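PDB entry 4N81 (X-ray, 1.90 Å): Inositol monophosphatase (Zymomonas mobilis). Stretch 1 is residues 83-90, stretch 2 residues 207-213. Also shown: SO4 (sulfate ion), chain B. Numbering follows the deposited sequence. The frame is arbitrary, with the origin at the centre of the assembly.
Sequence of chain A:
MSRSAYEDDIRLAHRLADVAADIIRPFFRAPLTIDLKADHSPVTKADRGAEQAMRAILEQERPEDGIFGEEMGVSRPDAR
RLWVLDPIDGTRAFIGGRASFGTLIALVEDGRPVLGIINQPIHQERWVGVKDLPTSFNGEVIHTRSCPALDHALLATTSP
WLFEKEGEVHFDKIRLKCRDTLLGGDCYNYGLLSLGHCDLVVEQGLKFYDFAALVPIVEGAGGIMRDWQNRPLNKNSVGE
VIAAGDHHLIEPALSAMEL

Stretch 1 (83-90) WVLDPIDG
Stretch 2 207-213: KFYDFAA

Residues that touch across the two segments are at least 121 positions apart in sequence. An extended strand packs against one short helical turn, and together they bury 319 Å² without a single direct hydrogen bond between them. The first rule of the contact is therefore shape: apolar packing at one end, and at the other a cluster of carboxylates gathered around a shared site.

Stretch 1 is already in a strand at Trp 83, with phi/psi near -120/125 at Val 84 and Leu 85, and turns a corner at Pro 87 (-57/-37). Beyond it Ile 88 and Asp 89 are extended again, on a different sheet or face, and Gly 90 sits at the N-cap position of a helix. Its phi/psi of 93/45 would jam a CB against the preceding carbonyl O, so the backbone itself calls for glycine. Stretch 2 forms a weakly bonded helix over about 208-211, with Phe 208 and Tyr 209 near -60/-30. It is held by Asp 210 N to Lys 207 O at 2.8 Å and Ala 212 N to Phe 208 O at 2.9 Å. The carboxylate of Asp 210 (chi1 m) folds back to accept Lys 207 N at OD2, 2.9 Å away, bracing the start of the turn. In register, the CA atoms of Asp 86 and Tyr 209 lie 5.6 Å apart, and those of Asp 89 and Asp 210 6.5 Å.

Val 84 has the largest covered area, 84 Å². Its CA-to-CB bond points toward stretch 2, and with chi1 t its methyls lie against Phe 208, Tyr 209 and Ala 212. CG2 meets Phe 208 CE2 at 3.7 Å, approaching that ring obliquely; the phenylalanine leaves its backbone sideways, but chi1 t brings its end nearer. CG1 lies 3.5 Å from Tyr 209 CA and 4.0 Å from Ala 212 CB, packing close to the helical backbone beside a small alanine.

Tyr 209 follows with 71 Å². It points sideways with chi1 m and chi2 -86°. Leu 85 O and Val 84 CG1 approach its ring obliquely, 3.3 Å and 4.2 Å from Tyr 209 CD1. Leucine thus contributes its carbonyl while its side chain points away. Asp 86 CB closes this part of the contact at 3.6 Å from Tyr 209 O.

The polar end is built from like charges. Asp 210 OD1 lies 3.2 Å from Asp 86 OD2 and 3.1 Å from Asp 89 OD2; both strand aspartates are chi1 t and point toward stretch 2. Each pair is two acceptors, close together and not hydrogen-bonded. Water 1 supplies one polar link, donating to Asp 89 OD1 at 2.8 Å and to Asp 210 O at 2.9 Å. A sulfate, probably from the crystallisation liquor, sits beside the cluster and accepts Gly 90 N at its O4, 2.9 Å away. Sulfate O3 lies 3.0 Å from Asp 86 OD2, 3.1 Å from Asp 210 OD1 and 3.2 Å from Asp 89 OD2.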

# COMPACT_ATOMS: atom_id res chain seq x y z
N TRP A 83 3.30 -25.82 -13.05
CA TRP A 83 2.57 -24.85 -12.23
C TRP A 83 3.53 -24.09 -11.29
O TRP A 83 4.43 -24.71 -10.69
CB TRP A 83 1.52 -25.59 -11.39
CG TRP A 83 0.43 -26.15 -12.26
CD1 TRP A 83 0.41 -27.35 -12.90
CD2 TRP A 83 -0.78 -25.48 -12.63
NE1 TRP A 83 -0.76 -27.49 -13.64
CE2 TRP A 83 -1.51 -26.35 -13.48
CE3 TRP A 83 -1.33 -24.22 -12.33
CZ2 TRP A 83 -2.74 -26.00 -14.02
CZ3 TRP A 83 -2.55 -23.88 -12.86
CH2 TRP A 83 -3.25 -24.77 -13.70
N VAL A 84 3.33 -22.78 -11.16
CA VAL A 84 4.18 -21.96 -10.32
C VAL A 84 3.26 -21.34 -9.29
O VAL A 84 2.31 -20.68 -9.68
CB VAL A 84 4.86 -20.86 -11.17
CG1 VAL A 84 5.79 -19.97 -10.31
CG2 VAL A 84 5.68 -21.48 -12.31
N LEU A 85 3.50 -21.59 -8.00
CA LEU A 85 2.64 -21.08 -6.92
C LEU A 85 3.41 -20.14 -6.00
O LEU A 85 4.54 -20.43 -5.62
CB LEU A 85 2.14 -22.25 -6.07
CG LEU A 85 1.57 -23.41 -6.89
CD1 LEU A 85 1.16 -24.55 -6.00
CD2 LEU A 85 0.40 -22.97 -7.75
N ASP A 86 2.82 -19.00 -5.67
CA ASP A 86 3.32 -18.18 -4.58
C ASP A 86 2.12 -17.85 -3.67
O ASP A 86 1.34 -16.94 -4.00
CB ASP A 86 3.97 -16.89 -5.10
CG ASP A 86 4.84 -16.21 -4.02
OD1 ASP A 86 5.01 -16.83 -2.94
OD2 ASP A 86 5.35 -15.09 -4.25
N PRO A 87 1.94 -18.60 -2.56
CA PRO A 87 0.70 -18.36 -1.78
C PRO A 87 0.55 -16.91 -1.30
O PRO A 87 -0.55 -16.37 -1.30
CB PRO A 87 0.93 -19.25 -0.53
CG PRO A 87 1.75 -20.45 -1.11
CD PRO A 87 2.69 -19.80 -2.11
N ILE A 88 1.67 -16.29 -0.93
CA ILE A 88 1.67 -14.90 -0.45
C ILE A 88 2.84 -14.15 -1.11
O ILE A 88 3.95 -14.15 -0.61
CB ILE A 88 1.77 -14.82 1.09
CG1 ILE A 88 0.58 -15.59 1.74
CG2 ILE A 88 1.79 -13.34 1.58
CD1 ILE A 88 0.72 -15.77 3.26
N ASP A 89 2.56 -13.51 -2.24
CA ASP A 89 3.54 -12.60 -2.80
C ASP A 89 3.33 -11.27 -2.10
O ASP A 89 2.21 -10.77 -2.06
CB ASP A 89 3.31 -12.45 -4.31
CG ASP A 89 4.36 -11.55 -4.93
OD1 ASP A 89 3.99 -10.44 -5.37
OD2 ASP A 89 5.54 -11.95 -4.93
N GLY A 90 4.41 -10.67 -1.59
CA GLY A 90 4.31 -9.51 -0.72
C GLY A 90 4.31 -9.98 0.73
O GLY A 90 3.51 -9.49 1.56
N LYS A 207 12.07 -13.68 -7.94
CA LYS A 207 12.14 -15.11 -8.26
C LYS A 207 11.05 -15.41 -9.28
O LYS A 207 10.14 -14.63 -9.38
CB LYS A 207 11.89 -15.94 -6.98
CG LYS A 207 12.87 -15.55 -5.88
CD LYS A 207 14.29 -15.87 -6.30
CE LYS A 207 15.34 -15.45 -5.21
NZ LYS A 207 15.83 -14.02 -5.34
N PHE A 208 11.11 -16.55 -9.98
CA PHE A 208 10.10 -16.85 -11.00
C PHE A 208 8.68 -16.92 -10.37
O PHE A 208 7.68 -16.53 -11.00
CB PHE A 208 10.43 -18.18 -11.72
CG PHE A 208 9.57 -18.45 -12.96
CD1 PHE A 208 9.29 -17.46 -13.88
CD2 PHE A 208 9.09 -19.73 -13.21
CE1 PHE A 208 8.51 -17.72 -15.04
CE2 PHE A 208 8.34 -20.03 -14.38
CZ PHE A 208 8.04 -19.02 -15.29
N TYR A 209 8.61 -17.36 -9.11
CA TYR A 209 7.34 -17.43 -8.38
C TYR A 209 6.72 -16.04 -8.30
O TYR A 209 5.50 -15.92 -8.17
CB TYR A 209 7.58 -17.79 -6.87
CG TYR A 209 8.36 -19.03 -6.63
CD1 TYR A 209 7.72 -20.29 -6.60
CD2 TYR A 209 9.73 -18.98 -6.43
CE1 TYR A 209 8.42 -21.46 -6.37
CE2 TYR A 209 10.45 -20.15 -6.20
CZ TYR A 209 9.79 -21.40 -6.17
OH TYR A 209 10.53 -22.56 -5.93
N ASP A 210 7.55 -15.02 -8.30
CA ASP A 210 7.03 -13.66 -8.13
C ASP A 210 6.51 -13.00 -9.43
O ASP A 210 5.79 -12.03 -9.31
CB ASP A 210 8.11 -12.71 -7.59
CG ASP A 210 8.75 -13.20 -6.26
OD1 ASP A 210 8.03 -13.77 -5.41
OD2 ASP A 210 9.98 -13.00 -6.11
N PHE A 211 6.87 -13.50 -10.62
CA PHE A 211 6.45 -12.82 -11.86
C PHE A 211 5.77 -13.67 -12.92
O PHE A 211 5.12 -13.14 -13.88
CB PHE A 211 7.61 -11.97 -12.50
CG PHE A 211 8.81 -12.78 -12.92
CD1 PHE A 211 8.85 -13.41 -14.16
CD2 PHE A 211 9.91 -12.90 -12.08
CE1 PHE A 211 9.99 -14.14 -14.57
CE2 PHE A 211 11.03 -13.62 -12.47
CZ PHE A 211 11.08 -14.24 -13.72
N ALA A 212 5.89 -15.00 -12.75
CA ALA A 212 5.30 -15.87 -13.77
C ALA A 212 3.83 -15.52 -14.00
O ALA A 212 3.41 -15.36 -15.15
CB ALA A 212 5.41 -17.38 -13.35
N ALA A 213 3.04 -15.40 -12.92
CA ALA A 213 1.58 -15.13 -13.09
C ALA A 213 1.33 -13.73 -13.69
O ALA A 213 0.26 -13.47 -14.28
CB ALA A 213 0.85 -15.22 -11.72
S SO4 B . 7.82 -12.64 -1.48
O1 SO4 B . 8.02 -13.49 -0.26
O2 SO4 B . 9.16 -12.44 -2.11
O3 SO4 B . 7.04 -13.37 -2.47
O4 SO4 B . 7.22 -11.29 -1.14
O HOH W 1 5.40 -9.72 -7.63